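Local coordinates for anopheles Plasmodium-responsive Leucine-rich repeat protein 1B (Anopheles gambiae, PDB 4XGO) that probably takes part in mosquito immunity to Plasmodium as a leucine-rich repeat protein of the group that interacts with LRIM1, at residues 57-62 and 79-84; 64-69 and 88-93; 119-124 and 137-142. All blocks are in the same frame, centred on the assembly; numbering follows the deposited sequence. Where two conformers were deposited one is given.

Interaction 1 of 3, residues 57-62 and 79-84. With ACT (acetate ion), chain F.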
ATOM      1  N   ASN A  57       1.932  11.646   6.512  1.00 13.93           N
ATOM      2  CA  ASN A  57       1.730  11.874   7.930  1.00 14.64           C
ATOM      3  C   ASN A  57       0.459  11.146   8.345  1.00 15.56           C
ATOM      4  O   ASN A  57       0.010  10.219   7.660  1.00 15.60           O
ATOM      5  CB  ASN A  57       1.685  13.384   8.201  1.00 14.15           C
ATOM      6  CG  ASN A  57       3.064  14.023   8.184  1.00 13.93           C
ATOM      7  OD1 ASN A  57       3.922  13.718   9.033  1.00 14.13           O
ATOM      8  ND2 ASN A  57       3.284  14.911   7.238  1.00 13.38           N
ATOM      9  N   VAL A  58      -0.139  11.540   9.464  1.00 16.82           N
ATOM     10  CA  VAL A  58      -1.380  10.900   9.901  1.00 18.15           C
ATOM     11  C   VAL A  58      -2.419  11.969  10.229  1.00 18.34           C
ATOM     12  O   VAL A  58      -3.152  11.865  11.212  1.00 19.51           O
ATOM     13  CB  VAL A  58      -1.142   9.924  11.084  1.00 19.55           C
ATOM     14  CG1 VAL A  58      -0.466   8.651  10.579  1.00 20.08           C
ATOM     15  CG2 VAL A  58      -0.313  10.565  12.174  1.00 20.15           C
ATOM     16  N   ILE A  59      -2.498  12.972   9.365  1.00 17.73           N
ATOM     17  CA  ILE A  59      -3.336  14.130   9.596  1.00 17.75           C
ATOM     18  C   ILE A  59      -4.795  13.737   9.361  1.00 18.21           C
ATOM     19  O   ILE A  59      -5.147  13.210   8.305  1.00 17.09           O
ATOM     20  CB  ILE A  59      -2.941  15.314   8.691  1.00 17.03           C
ATOM     21  CG1 ILE A  59      -1.512  15.793   9.005  1.00 16.81           C
ATOM     22  CG2 ILE A  59      -3.933  16.459   8.847  1.00 17.34           C
ATOM     23  CD1 ILE A  59      -0.868  16.575   7.872  1.00 16.17           C
ATOM     24  N   ARG A  60      -5.636  13.985  10.366  1.00 19.70           N
ATOM     25  CA  ARG A  60      -7.056  13.604  10.313  1.00 21.10           C
ATOM     26  C   ARG A  60      -7.971  14.767   9.935  1.00 21.01           C
ATOM     27  O   ARG A  60      -8.985  14.564   9.255  1.00 20.47           O
ATOM     28  CB  ARG A  60      -7.465  13.004  11.659  1.00 23.41           C
ATOM     29  CG  ARG A  60      -8.896  12.528  11.742  1.00 25.67           C
ATOM     30  CD  ARG A  60      -9.165  11.273  10.937  1.00 26.86           C
ATOM     31  NE  ARG A  60     -10.605  11.014  10.906  1.00 29.04           N
ATOM     32  CZ  ARG A  60     -11.457  11.546  10.032  1.00 30.36           C
ATOM     33  NH1 ARG A  60     -11.034  12.373   9.076  1.00 29.68           N
ATOM     34  NH2 ARG A  60     -12.751  11.243  10.119  1.00 32.94           N
ATOM     35  N   TYR A  61      -7.624  15.971  10.391  1.00 21.69           N
ATOM     36  CA  TYR A  61      -8.383  17.196  10.108  1.00 22.11           C
ATOM     37  C   TYR A  61      -7.455  18.353   9.829  1.00 21.01           C
ATOM     38  O   TYR A  61      -6.352  18.416  10.380  1.00 20.34           O
ATOM     39  CB  TYR A  61      -9.233  17.615  11.321  1.00 24.31           C
ATOM     40  CG  TYR A  61     -10.088  16.530  11.876  1.00 26.12           C
ATOM     41  CD1 TYR A  61     -11.256  16.143  11.228  1.00 27.30           C
ATOM     42  CD2 TYR A  61      -9.735  15.883  13.055  1.00 27.41           C
ATOM     43  CE1 TYR A  61     -12.051  15.126  11.742  1.00 28.98           C
ATOM     44  CE2 TYR A  61     -10.521  14.871  13.576  1.00 29.14           C
ATOM     45  CZ  TYR A  61     -11.671  14.500  12.922  1.00 29.63           C
ATOM     46  OH  TYR A  61     -12.443  13.489  13.447  1.00 33.16           O
ATOM     47  N   LEU A  62      -7.908  19.271   8.981  1.00 20.22           N
ATOM     48  CA  LEU A  62      -7.265  20.562   8.812  1.00 19.91           C
ATOM     49  C   LEU A  62      -8.138  21.641   9.464  1.00 20.38           C
ATOM     50  O   LEU A  62      -9.326  21.717   9.155  1.00 20.27           O
ATOM     51  CB  LEU A  62      -7.117  20.914   7.340  1.00 19.39           C
ATOM     52  CG  LEU A  62      -6.209  20.043   6.472  1.00 19.37           C
ATOM     53  CD1 LEU A  62      -6.336  20.512   5.033  1.00 19.28           C
ATOM     54  CD2 LEU A  62      -4.763  20.092   6.913  1.00 19.60           C
ATOM     55  N   ASP A  79      -0.588  14.329   0.263  1.00 12.44           N
ATOM     56  CA  ASP A  79      -0.829  12.929  -0.102  1.00 13.29           C
ATOM     57  C   ASP A  79      -0.539  12.031   1.081  1.00 13.50           C
ATOM     58  O   ASP A  79       0.348  12.326   1.886  1.00 12.81           O
ATOM     59  CB  ASP A  79       0.019  12.489  -1.285  1.00 13.79           C
ATOM     60  CG  ASP A  79       0.125  13.544  -2.341  1.00 14.83           C
ATOM     61  OD1 ASP A  79      -0.738  13.627  -3.245  1.00 15.52           O
ATOM     62  OD2 ASP A  79       1.092  14.322  -2.233  1.00 15.03           O
ATOM     63  N   ARG A  80      -1.283  10.934   1.185  1.00 13.64           N
ATOM     64  CA  ARG A  80      -1.036   9.909   2.195  1.00 15.01           C
ATOM     65  C   ARG A  80      -1.239  10.442   3.598  1.00 15.14           C
ATOM     66  O   ARG A  80      -0.304  10.489   4.406  1.00 15.00           O
ATOM     67  CB  ARG A  80       0.370   9.302   2.052  1.00 16.69           C
ATOM     68  CG  ARG A  80       0.557   8.552   0.762  1.00 19.00           C
ATOM     69  CD  ARG A  80       0.012   7.157   0.896  1.00 21.87           C
ATOM     70  NE  ARG A  80       0.220   6.433  -0.350  1.00 25.30           N
ATOM     71  CZ  ARG A  80      -0.169   5.189  -0.569  1.00 28.52           C
ATOM     72  NH1 ARG A  80      -0.822   4.503   0.368  1.00 30.70           N
ATOM     73  NH2 ARG A  80       0.075   4.639  -1.754  1.00 31.40           N
ATOM     74  N   ASN A  81      -2.470  10.869   3.852  1.00 14.35           N
ATOM     75  CA  ASN A  81      -2.907  11.250   5.197  1.00 14.70           C
ATOM     76  C   ASN A  81      -4.302  10.642   5.420  1.00 15.54           C
ATOM     77  O   ASN A  81      -4.708   9.729   4.691  1.00 14.67           O
ATOM     78  CB  ASN A  81      -2.885  12.766   5.337  1.00 14.06           C
ATOM     79  CG  ASN A  81      -1.509  13.296   5.643  1.00 13.91           C
ATOM     80  OD1 ASN A  81      -1.016  13.150   6.771  1.00 13.70           O
ATOM     81  ND2 ASN A  81      -0.888  13.936   4.664  1.00 13.28           N
ATOM     82  N   ASP A  82      -5.000  11.102   6.445  1.00 16.91           N
ATOM     83  CA  ASP A  82      -6.260  10.496   6.836  1.00 18.58           C
ATOM     84  C   ASP A  82      -7.421  11.477   6.756  1.00 18.30           C
ATOM     85  O   ASP A  82      -8.384  11.358   7.496  1.00 18.80           O
ATOM     86  CB  ASP A  82      -6.132   9.948   8.259  1.00 20.97           C
ATOM     87  CG  ASP A  82      -5.088   8.863   8.364  1.00 22.83           C
ATOM     88  OD1 ASP A  82      -4.961   8.065   7.425  1.00 26.45           O
ATOM     89  OD2 ASP A  82      -4.396   8.787   9.387  1.00 27.15           O
ATOM     90  N   LEU A  83      -7.365  12.420   5.832  1.00 17.48           N
ATOM     91  CA  LEU A  83      -8.428  13.410   5.715  1.00 17.54           C
ATOM     92  C   LEU A  83      -9.674  12.771   5.103  1.00 17.77           C
ATOM     93  O   LEU A  83      -9.575  11.985   4.156  1.00 16.74           O
ATOM     94  CB  LEU A  83      -7.989  14.583   4.854  1.00 17.07           C
ATOM     95  CG  LEU A  83      -6.774  15.349   5.385  1.00 17.28           C
ATOM     96  CD1 LEU A  83      -6.236  16.195   4.263  1.00 17.28           C
ATOM     97  CD2 LEU A  83      -7.166  16.193   6.587  1.00 18.04           C
ATOM     98  N   SER A  84     -10.839  13.090   5.670  1.00 18.95           N
ATOM     99  CA  SER A  84     -12.121  12.643   5.105  1.00 19.84           C
ATOM    100  C   SER A  84     -12.928  13.799   4.500  1.00 19.89           C
ATOM    101  O   SER A  84     -13.832  13.570   3.700  1.00 19.62           O
ATOM    102  CB  SER A  84     -12.943  11.865   6.139  1.00 21.10           C
ATOM    103  OG  SER A  84     -13.088  12.604   7.331  1.00 23.12           O
TER
HETATM  104  C   ACT F1004       1.755   8.338  -2.987  1.00 44.14           C
HETATM  105  O   ACT F1004       2.796   8.805  -3.491  1.00 46.81           O
HETATM  106  OXT ACT F1004       1.640   7.146  -2.612  1.00 45.51           O
HETATM  107  CH3 ACT F1004       0.608   9.266  -2.818  1.00 42.97           C
HETATM  108  O   HOH W   1      -1.874   8.210   6.796  1.00 28.37           O
HETATM  109  O   HOH W   2     -11.102  15.267   7.623  1.00 16.84           O
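Two successive turns of the leucine-rich repeat solenoid meet here, just beyond strands 51-53 and 75-77, where each turn bends away from the parallel strands around a buried asparagine. In 79-84 that residue is N81. Its OD1 accepts the backbone N of I59 at 3.0 Å, in the carbonyl plane on a lone pair and nearly straight (170°), while ND2 turns inward to M54 O and L78 O, so both ends of the amide are used by main chain. N57 does the same work one turn earlier: its OD1 takes L33 N and I35 N, and ND2 reaches M54 O and L30 O. The return bond of the pair runs from D82 N to I59 O, 2.8 Å long, with the donor above the carbonyl plane. Alongside, the I59 and L83 side chains point the same way, I59 CG2 and L83 CD2 meeting at 4.0 Å, and L62 crosses L83 at about a right angle. On the outer side R60 holds CG anti to the backbone N (chi1 -178°) and bends at chi2 (71°). This carries NH1 to S84 OG, 2.7 Å away at the edge of the guanidinium, with a weak second bond from NH1 to D82 O. Y61 CE1 lies over the centre of one guanidinium face. Water 2 accepts from S84 N at 2.9 Å and donates to R60 O at 2.8 Å, adding a backbone bridge. R80 leads its side chain away from the other turn, and its NE (2.8 Å) and NH2 both donate to OXT of an acetate ion, probably from the crystallisation liquor. L83 N, given to N105 OD1, passes the pattern on to the next turn, making this a rung of the asparagine ladder characteristic of leucine-rich repeats.

Interaction 2 of 3, residues 64-69 and 88-93; sequences PHVFQN and PGIFHN
Q68 carries CG anti to its carbonyl carbon (chi1 -66°) and continues extended beyond it, while N93 starts in the same way, so that the two side chains run alongside each other, pointing the same way, with their amide planes well turned against each other. Q68 NE2 then donates to N93 OD1 at 2.8 Å, almost straight (166°). The acceptor lies in the plane of the glutamine amide, yet the donor stands 47° out of the N93 carbonyl plane, off the lone-pair direction. On the inner side, F67 likewise has CG anti to the carbonyl carbon and its CB points toward 88-93, the ring following with CD2 and CE2 against I90, which places CG1 anti to the backbone N and bends at chi2, bringing CD1 alongside the ring at 3.8 Å from F67 CE2. V66 CG1, in the crowded position between its own N and carbonyl carbon, covers the centre of one face of the F67 ring and also touches I90 CD1. I90 O lies at the F67 ring edge, 3.6 Å from its CD2; F91 CE1 comes to 4.0 Å from F67 CE2. Both phenylalanines reach L76 on strand 75-77, consistent with the phenylalanine spine, one ring per turn, that runs through many leucine-rich repeat solenoids. Between the backbones, water 3 accepts from F67 N at 2.8 Å and sits 2.7 Å from P64 O and 2.8 Å from I90 O, to which it can donate. Water 4 lies 2.9 Å from G89 O and also neighbours N93 OD1 and H65 ND1. The CA-H of I90 points to P64 O. Between 64-69 and 88-93 the one direct hydrogen bond is that of the two amide side chains, and main-chain polar atoms are linked through water beside a hydrophobic interior.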
ATOM      1  N   PRO A  64      -9.910  25.137   9.630  1.00 23.03           N
ATOM      2  CA  PRO A  64     -10.355  25.896   8.443  1.00 22.75           C
ATOM      3  C   PRO A  64      -9.465  27.082   8.065  1.00 22.54           C
ATOM      4  O   PRO A  64      -9.359  27.407   6.874  1.00 22.22           O
ATOM      5  CB  PRO A  64     -11.769  26.380   8.811  1.00 24.39           C
ATOM      6  CG  PRO A  64     -12.105  25.783  10.131  1.00 24.86           C
ATOM      7  CD  PRO A  64     -10.954  24.991  10.657  1.00 23.77           C
ATOM      8  N   HIS A  65      -8.855  27.736   9.053  1.00 22.46           N
ATOM      9  CA  HIS A  65      -8.038  28.928   8.790  1.00 23.13           C
ATOM     10  C   HIS A  65      -6.524  28.668   8.889  1.00 21.93           C
ATOM     11  O   HIS A  65      -5.725  29.593   8.965  1.00 21.27           O
ATOM     12  CB  HIS A  65      -8.456  30.073   9.731  1.00 25.02           C
ATOM     13  CG  HIS A  65      -9.914  30.417   9.652  1.00 27.13           C
ATOM     14  ND1 HIS A  65     -10.537  30.771   8.473  1.00 28.51           N
ATOM     15  CD2 HIS A  65     -10.872  30.456  10.605  1.00 28.81           C
ATOM     16  CE1 HIS A  65     -11.809  31.031   8.708  1.00 29.19           C
ATOM     17  NE2 HIS A  65     -12.041  30.835   9.990  1.00 29.85           N
ATOM     18  N   VAL A  66      -6.117  27.400   8.849  1.00 21.09           N
ATOM     19  CA  VAL A  66      -4.698  27.071   9.006  1.00 20.45           C
ATOM     20  C   VAL A  66      -3.803  27.735   7.944  1.00 20.14           C
ATOM     21  O   VAL A  66      -2.657  28.073   8.245  1.00 19.64           O
ATOM     22  CB  VAL A  66      -4.463  25.549   9.038  1.00 20.07           C
ATOM     23  CG1 VAL A  66      -4.752  24.929   7.673  1.00 19.41           C
ATOM     24  CG2 VAL A  66      -3.046  25.216   9.496  1.00 19.92           C
ATOM     25  N   PHE A  67      -4.323  27.955   6.731  1.00 20.30           N
ATOM     26  CA  PHE A  67      -3.513  28.509   5.641  1.00 20.48           C
ATOM     27  C   PHE A  67      -3.589  30.032   5.476  1.00 22.16           C
ATOM     28  O   PHE A  67      -2.936  30.602   4.589  1.00 22.28           O
ATOM     29  CB  PHE A  67      -3.798  27.786   4.308  1.00 19.95           C
ATOM     30  CG  PHE A  67      -3.536  26.298   4.353  1.00 18.98           C
ATOM     31  CD1 PHE A  67      -2.341  25.795   4.875  1.00 18.69           C
ATOM     32  CD2 PHE A  67      -4.489  25.388   3.893  1.00 18.46           C
ATOM     33  CE1 PHE A  67      -2.107  24.428   4.945  1.00 18.55           C
ATOM     34  CE2 PHE A  67      -4.256  24.021   3.958  1.00 18.20           C
ATOM     35  CZ  PHE A  67      -3.059  23.534   4.471  1.00 18.11           C
ATOM     36  N   GLN A  68      -4.352  30.700   6.340  1.00 23.67           N
ATOM     37  CA  GLN A  68      -4.353  32.159   6.369  1.00 25.33           C
ATOM     38  C   GLN A  68      -2.953  32.715   6.619  1.00 24.63           C
ATOM     39  O   GLN A  68      -2.616  33.791   6.127  1.00 25.70           O
ATOM     40  CB  GLN A  68      -5.290  32.672   7.449  1.00 27.31           C
ATOM     41  CG  GLN A  68      -6.732  32.357   7.180  1.00 29.90           C
ATOM     42  CD  GLN A  68      -7.643  33.323   7.903  1.00 31.87           C
ATOM     43  OE1 GLN A  68      -7.511  33.522   9.110  1.00 33.92           O
ATOM     44  NE2 GLN A  68      -8.539  33.955   7.164  1.00 33.73           N
ATOM     45  N   ASN A  69      -2.136  31.973   7.364  1.00 23.92           N
ATOM     46  CA  ASN A  69      -0.769  32.386   7.656  1.00 23.64           C
ATOM     47  C   ASN A  69       0.231  32.143   6.532  1.00 22.59           C
ATOM     48  O   ASN A  69       1.381  32.592   6.638  1.00 21.20           O
ATOM     49  CB  ASN A  69      -0.264  31.683   8.917  1.00 24.34           C
ATOM     50  CG  ASN A  69      -0.882  32.241  10.186  1.00 25.97           C
ATOM     51  OD1 ASN A  69      -0.967  33.463  10.366  1.00 25.89           O
ATOM     52  ND2 ASN A  69      -1.292  31.351  11.088  1.00 26.65           N
ATOM     53  N   PRO A  88     -14.928  24.385   5.159  1.00 26.83           N
ATOM     54  CA  PRO A  88     -15.190  25.575   4.347  1.00 26.56           C
ATOM     55  C   PRO A  88     -14.142  26.648   4.609  1.00 25.55           C
ATOM     56  O   PRO A  88     -13.772  26.882   5.761  1.00 25.67           O
ATOM     57  CB  PRO A  88     -16.608  26.021   4.771  1.00 28.35           C
ATOM     58  CG  PRO A  88     -16.899  25.286   6.042  1.00 29.45           C
ATOM     59  CD  PRO A  88     -16.065  24.033   6.024  1.00 28.97           C
ATOM     60  N   GLY A  89     -13.646  27.244   3.528  1.00 24.03           N
ATOM     61  CA  GLY A  89     -12.700  28.330   3.594  1.00 23.69           C
ATOM     62  C   GLY A  89     -11.248  27.887   3.618  1.00 21.74           C
ATOM     63  O   GLY A  89     -10.350  28.709   3.783  1.00 22.36           O
ATOM     64  N   ILE A  90     -10.995  26.587   3.472  1.00 20.56           N
ATOM     65  CA  ILE A  90      -9.630  26.073   3.592  1.00 19.91           C
ATOM     66  C   ILE A  90      -8.641  26.787   2.648  1.00 19.27           C
ATOM     67  O   ILE A  90      -7.510  27.086   3.055  1.00 17.91           O
ATOM     68  CB  ILE A  90      -9.587  24.533   3.412  1.00 19.85           C
ATOM     69  CG1 ILE A  90      -8.202  23.969   3.764  1.00 19.96           C
ATOM     70  CG2 ILE A  90     -10.002  24.138   2.006  1.00 19.66           C
ATOM     71  CD1 ILE A  90      -7.834  24.123   5.229  1.00 20.28           C
ATOM     72  N   PHE A  91      -9.065  27.077   1.415  1.00 19.12           N
ATOM     73  CA  PHE A  91      -8.205  27.770   0.439  1.00 19.41           C
ATOM     74  C   PHE A  91      -8.639  29.203   0.122  1.00 21.35           C
ATOM     75  O   PHE A  91      -8.252  29.774  -0.905  1.00 21.79           O
ATOM     76  CB  PHE A  91      -8.090  26.954  -0.856  1.00 18.67           C
ATOM     77  CG  PHE A  91      -7.587  25.555  -0.646  1.00 17.59           C
ATOM     78  CD1 PHE A  91      -6.457  25.313   0.132  1.00 17.67           C
ATOM     79  CD2 PHE A  91      -8.237  24.474  -1.219  1.00 17.43           C
ATOM     80  CE1 PHE A  91      -5.993  24.021   0.343  1.00 17.03           C
ATOM     81  CE2 PHE A  91      -7.781  23.178  -1.011  1.00 16.94           C
ATOM     82  CZ  PHE A  91      -6.653  22.955  -0.232  1.00 16.88           C
ATOM     83  N   HIS A  92      -9.414  29.813   1.011  1.00 22.55           N
ATOM     84  CA  HIS A  92      -9.921  31.150   0.735  1.00 24.90           C
ATOM     85  C   HIS A  92      -8.806  32.207   0.650  1.00 24.63           C
ATOM     86  O   HIS A  92      -8.938  33.213  -0.067  1.00 24.93           O
ATOM     87  CB  HIS A  92     -10.922  31.556   1.814  1.00 27.16           C
ATOM     88  CG  HIS A  92     -11.416  32.960   1.671  1.00 30.30           C
ATOM     89  ND1 HIS A  92     -12.252  33.351   0.645  1.00 31.88           N
ATOM     90  CD2 HIS A  92     -11.184  34.068   2.416  1.00 31.72           C
ATOM     91  CE1 HIS A  92     -12.527  34.638   0.777  1.00 33.15           C
ATOM     92  NE2 HIS A  92     -11.889  35.096   1.840  1.00 33.15           N
ATOM     93  N   ASN A  93      -7.731  31.992   1.404  1.00 23.84           N
ATOM     94  CA  ASN A  93      -6.661  32.956   1.499  1.00 25.03           C
ATOM     95  C   ASN A  93      -5.375  32.457   0.843  1.00 23.18           C
ATOM     96  O   ASN A  93      -4.284  32.956   1.161  1.00 23.53           O
ATOM     97  CB  ASN A  93      -6.417  33.302   2.966  1.00 27.96           C
ATOM     98  CG  ASN A  93      -7.625  33.949   3.618  1.00 31.02           C
ATOM     99  OD1 ASN A  93      -8.296  33.337   4.452  1.00 35.43           O
ATOM    100  ND2 ASN A  93      -7.945  35.174   3.199  1.00 32.96           N
TER
HETATM  101  O   HOH W   3      -6.944  27.834   5.686  1.00 18.82           O
HETATM  102  O   HOH W   4      -9.123  30.518   5.633  1.00 45.40           O

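Interaction 3 of 3, residues 119-124 and 137-142; sequences TALQNL and ALIPSL
L121 and L142 lie side by side and point the same way, although they leave the backbone differently: L121 sets CG anti to its N (chi1 180°), L142 sets CG anti to its carbonyl carbon (chi1 -70°). These different first torsions bring L142 CD2 to 4.1 Å from L121 CG, and the same methyl lies 3.8 Å from L124 CB, so it touches both leucines of 119-124. I139, at the start of the same turn, points its CB toward 119-124, its CG2 meeting L121 CD2 at 4.3 Å. L121 and I139 both also touch F115, and L121 and L124 both rest on M100 of strand 99-101, so the cluster belongs to the hydrophobic interior of the solenoid. L121 and L142 occupy equivalent places in neighbouring turns: each opens the leucine-rich motif of its turn, two residues ahead of strands 123-125 and 144-146, and its side chain is buried in the solenoid interior. The polar contact is made by S141, the residue before L142. Its OG takes the crowded position between backbone N and carbonyl carbon, which turns the hydroxyl onto L121 O at 2.6 Å. The serine is the donor, and it stands 29° above the carbonyl plane rather than on a lone pair. S141 points its CB toward 119-124, and CB lies 3.4 Å from T119 O. The type I turn from I139 to L142, closed by L142 N to I139 O at 3.1 Å, presents S141 and L142 together. L142 CA also approaches L121 O, at 3.6 Å. On the outside, Q122 points its CB away and extends along the surface, its CG passing 3.7 Å from S141 O, while its backbone pairs with T98, F143 and H144 in the adjoining turns.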
ATOM      1  N   THR A 119      -7.739  30.723  -8.399  1.00 18.47           N
ATOM      2  CA  THR A 119      -7.977  30.933  -9.826  1.00 18.58           C
ATOM      3  C   THR A 119      -6.745  30.688 -10.707  1.00 18.15           C
ATOM      4  O   THR A 119      -6.798  30.895 -11.930  1.00 18.49           O
ATOM      5  CB  THR A 119      -8.581  32.340 -10.087  1.00 19.60           C
ATOM      6  OG1 THR A 119      -7.729  33.346  -9.549  1.00 20.09           O
ATOM      7  CG2 THR A 119      -9.955  32.440  -9.452  1.00 20.25           C
ATOM      8  N   ALA A 120      -5.641  30.258 -10.098  1.00 17.30           N
ATOM      9  CA  ALA A 120      -4.448  29.862 -10.837  1.00 16.93           C
ATOM     10  C   ALA A 120      -4.151  28.382 -10.671  1.00 16.00           C
ATOM     11  O   ALA A 120      -3.066  27.935 -11.058  1.00 15.79           O
ATOM     12  CB  ALA A 120      -3.238  30.652 -10.368  1.00 17.18           C
ATOM     13  N   LEU A 121      -5.079  27.632 -10.083  1.00 15.52           N
ATOM     14  CA  LEU A 121      -4.834  26.213  -9.818  1.00 15.18           C
ATOM     15  C   LEU A 121      -4.748  25.430 -11.131  1.00 15.03           C
ATOM     16  O   LEU A 121      -5.724  25.346 -11.880  1.00 15.28           O
ATOM     17  CB  LEU A 121      -5.931  25.639  -8.911  1.00 15.42           C
ATOM     18  CG  LEU A 121      -5.823  24.141  -8.533  1.00 15.16           C
ATOM     19  CD1 LEU A 121      -4.573  23.874  -7.732  1.00 15.37           C
ATOM     20  CD2 LEU A 121      -7.046  23.673  -7.760  1.00 15.45           C
ATOM     21  N   GLN A 122      -3.583  24.851 -11.422  1.00 14.78           N
ATOM     22  CA  GLN A 122      -3.402  24.152 -12.686  1.00 15.15           C
ATOM     23  C   GLN A 122      -3.272  22.650 -12.553  1.00 14.20           C
ATOM     24  O   GLN A 122      -3.610  21.938 -13.485  1.00 13.91           O
ATOM     25  CB  GLN A 122      -2.155  24.656 -13.414  1.00 16.15           C
ATOM     26  CG  GLN A 122      -2.262  26.069 -13.925  1.00 17.79           C
ATOM     27  CD  GLN A 122      -1.245  26.370 -15.007  1.00 19.13           C
ATOM     28  OE1 GLN A 122      -0.646  25.457 -15.599  1.00 20.79           O
ATOM     29  NE2 GLN A 122      -1.021  27.646 -15.251  1.00 20.24           N
ATOM     30  N   ASN A 123      -2.751  22.183 -11.422  1.00 13.69           N
ATOM     31  CA  ASN A 123      -2.445  20.770 -11.235  0.50 13.24           C
ATOM     32  C   ASN A 123      -3.131  20.274  -9.970  1.00 12.73           C
ATOM     33  O   ASN A 123      -2.854  20.763  -8.885  1.00 12.12           O
ATOM     34  CB  ASN A 123      -0.931  20.566 -11.175  0.50 13.59           C
ATOM     35  CG  ASN A 123      -0.229  21.060 -12.433  0.50 14.25           C
ATOM     36  OD1 ASN A 123      -0.276  20.416 -13.485  0.50 15.12           O
ATOM     37  ND2 ASN A 123       0.431  22.204 -12.331  0.50 14.93           N
ATOM     38  N   LEU A 124      -4.031  19.306 -10.142  1.00 11.75           N
ATOM     39  CA  LEU A 124      -4.843  18.824  -9.052  1.00 11.67           C
ATOM     40  C   LEU A 124      -4.789  17.292  -9.029  1.00 11.13           C
ATOM     41  O   LEU A 124      -5.140  16.627 -10.024  1.00 10.83           O
ATOM     42  CB  LEU A 124      -6.273  19.313  -9.221  1.00 11.99           C
ATOM     43  CG  LEU A 124      -7.288  18.874  -8.177  1.00 12.35           C
ATOM     44  CD1 LEU A 124      -6.876  19.270  -6.768  1.00 12.57           C
ATOM     45  CD2 LEU A 124      -8.654  19.449  -8.518  1.00 13.16           C
ATOM     46  N   ALA A 137     -15.397  21.155 -13.308  1.00 21.66           N
ATOM     47  CA  ALA A 137     -15.775  22.121 -14.346  1.00 23.52           C
ATOM     48  C   ALA A 137     -15.862  23.554 -13.827  1.00 25.19           C
ATOM     49  O   ALA A 137     -15.799  24.503 -14.597  1.00 25.88           O
ATOM     50  CB  ALA A 137     -17.092  21.706 -14.990  1.00 23.88           C
ATOM     51  N   LEU A 138     -15.981  23.703 -12.515  1.00 27.77           N
ATOM     52  CA  LEU A 138     -15.912  25.003 -11.860  1.00 29.67           C
ATOM     53  C   LEU A 138     -14.528  25.636 -11.840  1.00 29.86           C
ATOM     54  O   LEU A 138     -14.407  26.820 -11.519  1.00 33.26           O
ATOM     55  CB  LEU A 138     -16.389  24.869 -10.413  1.00 31.77           C
ATOM     56  CG  LEU A 138     -17.896  24.769 -10.265  1.00 33.80           C
ATOM     57  CD1 LEU A 138     -18.262  24.477  -8.813  1.00 33.82           C
ATOM     58  CD2 LEU A 138     -18.554  26.059 -10.758  1.00 34.79           C
ATOM     59  N   ILE A 139     -13.487  24.871 -12.169  1.00 26.54           N
ATOM     60  CA  ILE A 139     -12.111  25.308 -12.020  1.00 24.66           C
ATOM     61  C   ILE A 139     -11.441  25.399 -13.402  1.00 23.86           C
ATOM     62  O   ILE A 139     -10.685  24.496 -13.797  1.00 21.75           O
ATOM     63  CB  ILE A 139     -11.347  24.320 -11.112  1.00 24.91           C
ATOM     64  CG1 ILE A 139     -12.194  23.913  -9.895  1.00 24.94           C
ATOM     65  CG2 ILE A 139      -9.995  24.884 -10.685  1.00 24.52           C
ATOM     66  CD1 ILE A 139     -11.715  22.637  -9.245  1.00 24.87           C
ATOM     67  N   PRO A 140     -11.698  26.491 -14.149  1.00 22.20           N
ATOM     68  CA  PRO A 140     -11.211  26.599 -15.529  1.00 21.58           C
ATOM     69  C   PRO A 140      -9.696  26.748 -15.719  1.00 20.36           C
ATOM     70  O   PRO A 140      -9.198  26.578 -16.840  1.00 19.60           O
ATOM     71  CB  PRO A 140     -11.987  27.814 -16.085  1.00 23.07           C
ATOM     72  CG  PRO A 140     -12.374  28.592 -14.900  1.00 23.22           C
ATOM     73  CD  PRO A 140     -12.568  27.633 -13.779  1.00 22.95           C
ATOM     74  N   SER A 141      -8.967  27.011 -14.636  1.00 19.11           N
ATOM     75  CA  SER A 141      -7.521  27.104 -14.683  1.00 18.53           C
ATOM     76  C   SER A 141      -6.879  25.722 -14.796  1.00 16.99           C
ATOM     77  O   SER A 141      -5.694  25.619 -15.098  1.00 16.28           O
ATOM     78  CB  SER A 141      -6.987  27.842 -13.443  1.00 18.57           C
ATOM     79  OG  SER A 141      -7.483  27.289 -12.236  1.00 18.18           O
ATOM     80  N   LEU A 142      -7.643  24.658 -14.556  1.00 16.54           N
ATOM     81  CA  LEU A 142      -7.023  23.306 -14.531  1.00 15.99           C
ATOM     82  C   LEU A 142      -6.396  22.911 -15.860  1.00 16.33           C
ATOM     83  O   LEU A 142      -6.966  23.130 -16.924  1.00 16.45           O
ATOM     84  CB  LEU A 142      -8.025  22.232 -14.087  1.00 16.00           C
ATOM     85  CG  LEU A 142      -8.439  22.285 -12.621  1.00 16.22           C
ATOM     86  CD1 LEU A 142      -9.588  21.323 -12.344  1.00 16.57           C
ATOM     87  CD2 LEU A 142      -7.287  22.009 -11.657  1.00 16.11           C
TER

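In the fold
All three contacts join neighbouring turns of one leucine-rich repeat solenoid, whose short parallel strands stack in chain order. Interactions 1 and 2 join the same two turns at different points: along the chain their segments alternate (57-62, 64-69, 79-84, 88-93), their centres are about 16 Å apart, and L62 packs on both I90 and F67 so that they share one interior. Interaction 3 follows along the chain, at the start of strand 123-125 and just ahead of strand 144-146, with its centre about 23 Å from interaction 1 and about 18 Å from interaction 2, and touches neither. Repeated pairing of this kind builds an elongated domain, here the leucine-rich repeat part of a longer protein.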